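PDB 3TCS: racemase, putative from Roseobacter denitrificans, which probably acts as a magnesium-dependent enzyme of the mandelate racemase/muconate lactonizing branch of the enolase superfamily, with d-alanine and magnesium bound in its barrel. Local coordinates for residues Phe31-Val36 with Pro375-Arg380; Leu348-Pro353 with Gly370-Pro375. All coordinates share one frame; numbering follows the deposited sequence.

Contact 1: Phe31-Val36 with Pro375-Arg380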
ATOM      1  N   PHE B  31     -12.129  -9.849  16.553  1.00  8.12           N
ATOM      2  CA  PHE B  31     -12.139  -9.455  17.961  1.00  9.03           C
ATOM      3  C   PHE B  31     -10.851  -8.652  18.059  1.00  9.96           C
ATOM      4  O   PHE B  31      -9.761  -9.214  17.976  1.00  9.19           O
ATOM      5  CB  PHE B  31     -12.070 -10.710  18.829  1.00  8.02           C
ATOM      6  CG  PHE B  31     -13.131 -11.723  18.501  1.00  9.30           C
ATOM      7  CD1 PHE B  31     -14.307 -11.788  19.246  1.00  8.65           C
ATOM      8  CD2 PHE B  31     -12.968 -12.597  17.429  1.00  7.64           C
ATOM      9  CE1 PHE B  31     -15.301 -12.708  18.929  1.00  9.57           C
ATOM     10  CE2 PHE B  31     -13.953 -13.519  17.102  1.00  9.24           C
ATOM     11  CZ  PHE B  31     -15.127 -13.576  17.853  1.00  9.81           C
ATOM     12  N   THR B  32     -10.966  -7.343  18.253  1.00  8.75           N
ATOM     13  CA  THR B  32      -9.771  -6.512  18.234  1.00 10.00           C
ATOM     14  C   THR B  32      -9.716  -5.334  19.196  1.00  9.89           C
ATOM     15  O   THR B  32     -10.724  -4.935  19.785  1.00  9.68           O
ATOM     16  CB  THR B  32      -9.622  -5.918  16.812  1.00  9.38           C
ATOM     17  OG1 THR B  32      -8.333  -5.323  16.641  1.00 10.93           O
ATOM     18  CG2 THR B  32     -10.684  -4.843  16.599  1.00  7.63           C
ATOM     19  N   ASN B  33      -8.506  -4.811  19.374  1.00  9.78           N
ATOM     20  CA  ASN B  33      -8.313  -3.572  20.115  1.00 11.07           C
ATOM     21  C   ASN B  33      -7.374  -2.818  19.173  1.00 10.42           C
ATOM     22  O   ASN B  33      -7.161  -3.273  18.050  1.00 10.85           O
ATOM     23  CB  ASN B  33      -7.756  -3.741  21.549  1.00  9.86           C
ATOM     24  CG  ASN B  33      -6.403  -4.421  21.620  1.00 11.30           C
ATOM     25  OD1 ASN B  33      -5.620  -4.424  20.671  1.00  7.76           O
ATOM     26  ND2 ASN B  33      -6.110  -4.981  22.792  1.00 10.33           N
ATOM     27  N   ASP B  34      -6.830  -1.681  19.581  1.00  9.86           N
ATOM     28  CA  ASP B  34      -5.973  -0.924  18.672  1.00 11.78           C
ATOM     29  C   ASP B  34      -4.643  -1.579  18.293  1.00 11.44           C
ATOM     30  O   ASP B  34      -4.086  -1.282  17.241  1.00 11.80           O
ATOM     31  CB  ASP B  34      -5.708   0.466  19.252  1.00 14.99           C
ATOM     32  CG  ASP B  34      -6.955   1.332  19.285  1.00 22.15           C
ATOM     33  OD1 ASP B  34      -8.059   0.810  19.006  1.00 23.30           O
ATOM     34  OD2 ASP B  34      -6.831   2.538  19.592  1.00 25.15           O
ATOM     35  N   ALA B  35      -4.146  -2.477  19.138  1.00 10.75           N
ATOM     36  CA  ALA B  35      -2.859  -3.125  18.892  1.00 11.28           C
ATOM     37  C   ALA B  35      -2.910  -4.476  18.179  1.00 10.84           C
ATOM     38  O   ALA B  35      -2.034  -4.788  17.369  1.00 12.64           O
ATOM     39  CB  ALA B  35      -2.111  -3.272  20.208  1.00 10.34           C
ATOM     40  N   VAL B  36      -3.918  -5.286  18.476  1.00 10.42           N
ATOM     41  CA  VAL B  36      -4.009  -6.598  17.846  1.00  9.22           C
ATOM     42  C   VAL B  36      -5.452  -7.053  17.691  1.00 10.27           C
ATOM     43  O   VAL B  36      -6.317  -6.709  18.511  1.00  9.85           O
ATOM     44  CB  VAL B  36      -3.231  -7.654  18.669  1.00 12.09           C
ATOM     45  CG1 VAL B  36      -3.888  -7.837  20.018  1.00 11.69           C
ATOM     46  CG2 VAL B  36      -3.174  -8.978  17.916  1.00 14.44           C
ATOM     47  N   PRO B 375     -10.055 -15.998  26.897  1.00 11.51           N
ATOM     48  CA  PRO B 375     -11.469 -15.609  26.940  1.00 12.58           C
ATOM     49  C   PRO B 375     -11.651 -14.216  27.550  1.00 11.48           C
ATOM     50  O   PRO B 375     -12.563 -13.475  27.180  1.00 11.43           O
ATOM     51  CB  PRO B 375     -12.101 -16.704  27.795  1.00 12.22           C
ATOM     52  CG  PRO B 375     -11.269 -17.898  27.464  1.00 15.47           C
ATOM     53  CD  PRO B 375      -9.860 -17.334  27.490  1.00 12.39           C
ATOM     54  N   GLU B 376     -10.783 -13.874  28.494  1.00 11.33           N
ATOM     55  CA  GLU B 376     -10.831 -12.571  29.154  1.00 12.61           C
ATOM     56  C   GLU B 376     -10.468 -11.477  28.154  1.00 12.40           C
ATOM     57  O   GLU B 376     -11.105 -10.423  28.110  1.00  9.78           O
ATOM     58  CB  GLU B 376      -9.855 -12.555  30.339  1.00 13.73           C
ATOM     59  CG  GLU B 376      -9.608 -11.196  30.988  1.00 15.86           C
ATOM     60  CD  GLU B 376     -10.858 -10.565  31.581  1.00 16.14           C
ATOM     61  OE1 GLU B 376     -11.727 -11.300  32.095  1.00 15.33           O
ATOM     62  OE2 GLU B 376     -10.962  -9.322  31.546  1.00 18.17           O
ATOM     63  N   TRP B 377      -9.443 -11.726  27.342  1.00 11.26           N
ATOM     64  CA  TRP B 377      -9.042 -10.731  26.358  1.00  9.27           C
ATOM     65  C   TRP B 377     -10.187 -10.544  25.368  1.00  8.19           C
ATOM     66  O   TRP B 377     -10.552  -9.416  25.032  1.00  8.93           O
ATOM     67  CB  TRP B 377      -7.781 -11.177  25.605  1.00  8.26           C
ATOM     68  CG  TRP B 377      -7.227 -10.099  24.714  1.00  7.87           C
ATOM     69  CD1 TRP B 377      -6.261  -9.193  25.030  1.00 10.99           C
ATOM     70  CD2 TRP B 377      -7.639  -9.799  23.377  1.00  9.74           C
ATOM     71  NE1 TRP B 377      -6.040  -8.345  23.971  1.00  8.96           N
ATOM     72  CE2 TRP B 377      -6.874  -8.696  22.942  1.00  7.71           C
ATOM     73  CE3 TRP B 377      -8.584 -10.355  22.502  1.00  9.53           C
ATOM     74  CZ2 TRP B 377      -7.021  -8.134  21.667  1.00  9.36           C
ATOM     75  CZ3 TRP B 377      -8.732  -9.795  21.230  1.00 10.07           C
ATOM     76  CH2 TRP B 377      -7.952  -8.698  20.827  1.00  8.72           C
ATOM     77  N   LEU B 378     -10.758 -11.651  24.899  1.00  6.79           N
ATOM     78  CA  LEU B 378     -11.869 -11.580  23.953  1.00  7.17           C
ATOM     79  C   LEU B 378     -13.052 -10.791  24.521  1.00  8.41           C
ATOM     80  O   LEU B 378     -13.692 -10.016  23.810  1.00  8.13           O
ATOM     81  CB  LEU B 378     -12.330 -12.990  23.567  1.00  9.57           C
ATOM     82  CG  LEU B 378     -11.322 -13.793  22.735  1.00  9.36           C
ATOM     83  CD1 LEU B 378     -11.817 -15.214  22.544  1.00 10.10           C
ATOM     84  CD2 LEU B 378     -11.121 -13.124  21.389  1.00  8.73           C
ATOM     85  N   ALA B 379     -13.336 -10.987  25.805  1.00  8.60           N
ATOM     86  CA  ALA B 379     -14.448 -10.287  26.446  1.00  8.94           C
ATOM     87  C   ALA B 379     -14.306  -8.770  26.340  1.00 10.14           C
ATOM     88  O   ALA B 379     -15.306  -8.059  26.205  1.00 10.05           O
ATOM     89  CB  ALA B 379     -14.557 -10.704  27.921  1.00 10.08           C
ATOM     90  N   ARG B 380     -13.070  -8.277  26.396  1.00  8.24           N
ATOM     91  CA  ARG B 380     -12.817  -6.840  26.317  1.00 10.66           C
ATOM     92  C   ARG B 380     -12.644  -6.301  24.902  1.00 10.69           C
ATOM     93  O   ARG B 380     -12.514  -5.094  24.718  1.00  9.92           O
ATOM     94  CB  ARG B 380     -11.561  -6.470  27.108  1.00 12.99           C
ATOM     95  CG  ARG B 380     -11.563  -6.909  28.553  1.00 15.87           C
ATOM     96  CD  ARG B 380     -10.410  -6.266  29.312  1.00 20.88           C
ATOM     97  NE  ARG B 380     -10.363  -6.746  30.690  1.00 26.90           N
ATOM     98  CZ  ARG B 380      -9.658  -6.179  31.666  1.00 28.51           C
ATOM     99  NH1 ARG B 380      -8.930  -5.097  31.423  1.00 29.78           N
ATOM    100  NH2 ARG B 380      -9.681  -6.700  32.888  1.00 28.62           N
TER
HETATM  101  O   HOH W   1      -3.949  -6.323  24.317  1.00 13.42           O

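Contact 2: Leu348-Pro353 with Gly370-Pro375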
ATOM      1  N   LEU B 348      -2.667 -12.443  26.109  1.00 11.09           N
ATOM      2  CA  LEU B 348      -3.400 -12.675  24.873  1.00  9.71           C
ATOM      3  C   LEU B 348      -3.876 -14.119  24.785  1.00  9.58           C
ATOM      4  O   LEU B 348      -4.934 -14.392  24.227  1.00  9.54           O
ATOM      5  CB  LEU B 348      -2.520 -12.380  23.651  1.00  9.04           C
ATOM      6  CG  LEU B 348      -2.100 -10.935  23.380  1.00  8.27           C
ATOM      7  CD1 LEU B 348      -1.208 -10.887  22.133  1.00  9.05           C
ATOM      8  CD2 LEU B 348      -3.331 -10.076  23.178  1.00  7.48           C
ATOM      9  N   PHE B 349      -3.100 -15.041  25.352  1.00 10.20           N
ATOM     10  CA  PHE B 349      -3.422 -16.460  25.269  1.00 11.26           C
ATOM     11  C   PHE B 349      -3.652 -17.149  26.605  1.00 12.05           C
ATOM     12  O   PHE B 349      -3.200 -16.675  27.642  1.00 12.43           O
ATOM     13  CB  PHE B 349      -2.299 -17.178  24.519  1.00 11.72           C
ATOM     14  CG  PHE B 349      -1.807 -16.428  23.316  1.00 12.84           C
ATOM     15  CD1 PHE B 349      -2.659 -16.163  22.250  1.00 12.99           C
ATOM     16  CD2 PHE B 349      -0.498 -15.962  23.261  1.00 13.22           C
ATOM     17  CE1 PHE B 349      -2.214 -15.440  21.141  1.00 11.31           C
ATOM     18  CE2 PHE B 349      -0.043 -15.241  22.162  1.00 12.87           C
ATOM     19  CZ  PHE B 349      -0.904 -14.979  21.099  1.00 12.95           C
ATOM     20  N   VAL B 350      -4.365 -18.272  26.565  1.00 13.83           N
ATOM     21  CA  VAL B 350      -4.640 -19.051  27.770  1.00 13.63           C
ATOM     22  C   VAL B 350      -3.305 -19.548  28.321  1.00 15.52           C
ATOM     23  O   VAL B 350      -3.051 -19.502  29.524  1.00 14.18           O
ATOM     24  CB  VAL B 350      -5.548 -20.252  27.448  1.00 14.28           C
ATOM     25  CG1 VAL B 350      -5.703 -21.142  28.677  1.00 14.17           C
ATOM     26  CG2 VAL B 350      -6.912 -19.752  26.990  1.00 15.61           C
ATOM     27  N   LYS B 351      -2.449 -20.013  27.418  1.00 14.58           N
ATOM     28  CA  LYS B 351      -1.132 -20.499  27.786  1.00 16.03           C
ATOM     29  C   LYS B 351      -0.179 -20.049  26.691  1.00 14.15           C
ATOM     30  O   LYS B 351      -0.423 -20.297  25.510  1.00 12.08           O
ATOM     31  CB  LYS B 351      -1.135 -22.026  27.891  1.00 19.07           C
ATOM     32  CG  LYS B 351       0.203 -22.614  28.318  1.00 25.58           C
ATOM     33  CD  LYS B 351       0.680 -22.008  29.633  1.00 30.82           C
ATOM     34  CE  LYS B 351       2.064 -22.519  30.017  1.00 34.27           C
ATOM     35  NZ  LYS B 351       2.567 -21.872  31.262  1.00 34.73           N
ATOM     36  N   THR B 352       0.899 -19.380  27.082  1.00 13.11           N
ATOM     37  CA  THR B 352       1.863 -18.887  26.107  1.00 13.17           C
ATOM     38  C   THR B 352       2.516 -20.021  25.328  1.00 11.92           C
ATOM     39  O   THR B 352       2.856 -21.060  25.887  1.00 11.48           O
ATOM     40  CB  THR B 352       2.981 -18.050  26.777  1.00 14.40           C
ATOM     41  OG1 THR B 352       3.839 -17.506  25.765  1.00 14.11           O
ATOM     42  CG2 THR B 352       3.813 -18.914  27.722  1.00 14.43           C
ATOM     43  N   PRO B 353       2.674 -19.841  24.008  1.00 10.41           N
ATOM     44  CA  PRO B 353       3.301 -20.872  23.180  1.00 10.93           C
ATOM     45  C   PRO B 353       4.780 -20.533  23.003  1.00 10.65           C
ATOM     46  O   PRO B 353       5.497 -21.194  22.247  1.00  9.64           O
ATOM     47  CB  PRO B 353       2.538 -20.748  21.870  1.00  9.99           C
ATOM     48  CG  PRO B 353       2.384 -19.242  21.754  1.00 12.52           C
ATOM     49  CD  PRO B 353       1.976 -18.843  23.171  1.00 10.51           C
ATOM     50  N   GLY B 370      -2.293 -24.460  17.603  1.00 12.76           N
ATOM     51  CA  GLY B 370      -1.996 -25.023  18.908  1.00 15.33           C
ATOM     52  C   GLY B 370      -2.001 -23.995  20.021  1.00 16.60           C
ATOM     53  O   GLY B 370      -1.217 -24.082  20.971  1.00 19.35           O
ATOM     54  N   VAL B 371      -2.888 -23.019  19.906  1.00 15.18           N
ATOM     55  CA  VAL B 371      -2.995 -21.961  20.899  1.00 15.67           C
ATOM     56  C   VAL B 371      -4.469 -21.615  21.074  1.00 16.48           C
ATOM     57  O   VAL B 371      -5.287 -21.906  20.203  1.00 16.54           O
ATOM     58  CB  VAL B 371      -2.227 -20.698  20.438  1.00 17.21           C
ATOM     59  CG1 VAL B 371      -2.916 -20.081  19.228  1.00 17.39           C
ATOM     60  CG2 VAL B 371      -2.134 -19.689  21.578  1.00 17.72           C
ATOM     61  N   GLU B 372      -4.801 -21.000  22.203  1.00 15.45           N
ATOM     62  CA  GLU B 372      -6.175 -20.606  22.492  1.00 16.10           C
ATOM     63  C   GLU B 372      -6.158 -19.148  22.938  1.00 13.66           C
ATOM     64  O   GLU B 372      -5.397 -18.780  23.826  1.00 12.53           O
ATOM     65  CB  GLU B 372      -6.743 -21.473  23.614  1.00 19.86           C
ATOM     66  CG  GLU B 372      -8.253 -21.395  23.782  1.00 27.11           C
ATOM     67  CD  GLU B 372      -8.740 -22.217  24.964  1.00 31.70           C
ATOM     68  OE1 GLU B 372      -8.101 -23.249  25.274  1.00 33.65           O
ATOM     69  OE2 GLU B 372      -9.764 -21.840  25.574  1.00 34.69           O
ATOM     70  N   ILE B 373      -6.984 -18.321  22.311  1.00 11.96           N
ATOM     71  CA  ILE B 373      -7.039 -16.916  22.671  1.00 11.52           C
ATOM     72  C   ILE B 373      -7.706 -16.817  24.035  1.00 11.59           C
ATOM     73  O   ILE B 373      -8.663 -17.535  24.314  1.00 10.48           O
ATOM     74  CB  ILE B 373      -7.858 -16.105  21.648  1.00 13.13           C
ATOM     75  CG1 ILE B 373      -7.343 -16.379  20.231  1.00 14.94           C
ATOM     76  CG2 ILE B 373      -7.779 -14.616  21.976  1.00 12.25           C
ATOM     77  CD1 ILE B 373      -5.867 -16.079  20.028  1.00 15.43           C
ATOM     78  N   SER B 374      -7.187 -15.932  24.877  1.00 10.53           N
ATOM     79  CA  SER B 374      -7.712 -15.719  26.223  1.00 10.63           C
ATOM     80  C   SER B 374      -9.163 -15.256  26.218  1.00 10.44           C
ATOM     81  O   SER B 374      -9.489 -14.243  25.609  1.00  9.08           O
ATOM     82  CB  SER B 374      -6.869 -14.672  26.942  1.00 11.36           C
ATOM     83  OG  SER B 374      -7.502 -14.250  28.132  1.00 14.28           O
ATOM     84  N   PRO B 375     -10.055 -15.998  26.897  1.00 11.51           N
ATOM     85  CA  PRO B 375     -11.469 -15.609  26.940  1.00 12.58           C
ATOM     86  C   PRO B 375     -11.651 -14.216  27.550  1.00 11.48           C
ATOM     87  O   PRO B 375     -12.563 -13.475  27.180  1.00 11.43           O
ATOM     88  CB  PRO B 375     -12.101 -16.704  27.795  1.00 12.22           C
ATOM     89  CG  PRO B 375     -11.269 -17.898  27.464  1.00 15.47           C
ATOM     90  CD  PRO B 375      -9.860 -17.334  27.490  1.00 12.39           C
TER
HETATM   91  O   HOH W   2      -3.099 -21.076  24.571  1.00 13.97           O

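Contact 1: Phe31-Val36 with Pro375-Arg380
Trp377, Phe31 and Leu378 carry this contact, in which the short helix 375-380 packs against the end of strand 25-32, part of the antiparallel sheet in the N-terminal capping domain of the enolase-superfamily fold. Segments 339 residues apart thus bring the C-terminal region back onto the cap. The indole reaches across because CG lies anti to the backbone N of Trp377 (chi1 -172°), which sends the six-membered ring toward the turn after the strand. Its rim meets backbone oxygens edge-on: Trp377 CH2 is 3.4 Å from Phe31 O, in the ring plane, and 3.5 Å from Val36 O. A methyl joins them, Val36 CG1 lying 3.6 Å from Trp377 CZ2. From the next residue, Leu378 CD2 packs 3.6 Å from Phe31 CB and reaches Phe31 CG, obliquely to the phenyl ring, which also meets the rings of Trp50 and Tyr383. Asn33 shapes the turn itself: OD1 accepts from Ala35 N, an Asx turn, and from Val36 N, completing an Asx motif. The amide plane stands 69° from the indole, and a single water links the two, accepting from Asn33 ND2 at 3.0 Å and Trp377 NE1 at 2.9 Å.

Contact 2: Leu348-Pro353 with Gly370-Pro375
Phe349 and Ile373 form a single beta bridge, and two backbone hydrogen bonds flank it. Ser374 N donates to Leu348 O at 2.8 Å with an N-H...O angle of 174°, and Val350 N donates to Glu372 O at 3.0 Å, also nearly straight. Neither segment is a regular strand, so the pairing is an isolated antiparallel bridge between two loops. Side chains close over it. With CG beside the backbone N (chi1 -42°), the Phe349 ring turns toward Val371, whose CG2 lies 3.6 Å from Phe349 CD1, while Ile373 CD1 comes up to the ring edge, in plane, 3.9 Å from Phe349 CE1. One ring face is taken by the neighbouring Leu348, whose CB sits over the ring centre. Replacing Phe349 by an alanine would remove the ring, which would probably leave Val371 CG2 and Ile373 CD1 without their common partner and open a gap there. Toward solvent, the Val350 side chain crosses the extended one of Glu372 obliquely, Val350 CG2 lying 3.7 Å from Glu372 CD and also touching Pro375 CD. Farther along, a water accepts from Lys351 N and Glu372 N, joining the loops where direct pairing has ended. Ser374 occupies the N-cap position: its OG accepts from Trp377 N, so the residue whose backbone N bonds to Leu348 O also starts helix 375-380. Phe349 and Ile373 both pack on Phe38, Leu348 on Trp377 and Ile373 on Leu378, so the paired loops pack against both strand 37-43 and helix 375-380, with Leu313 touching Phe349 and Val371.

In the fold
Contact 2 is nested within the chain loop that contact 1 closes, and their centres lie 12 Å apart. Helix 375-380 belongs to both: Pro375 is shared, and contact 2 supplies the cap from which the helix leads into contact 1. Contact 1 is partly buried, with three of six touching residues buried and none exposed; contact 2 is a surface contact, with two of ten buried and four exposed, though it buries more surface between its segments. Both have apolar packing and a bridging water, but contact 2 alone adds direct backbone hydrogen bonds between its segments. Leu348 CD2 joins them, 3.9 Å from Val36 CG1, and Leu378 CD2 meets Ile373 CG2 at 3.7 Å.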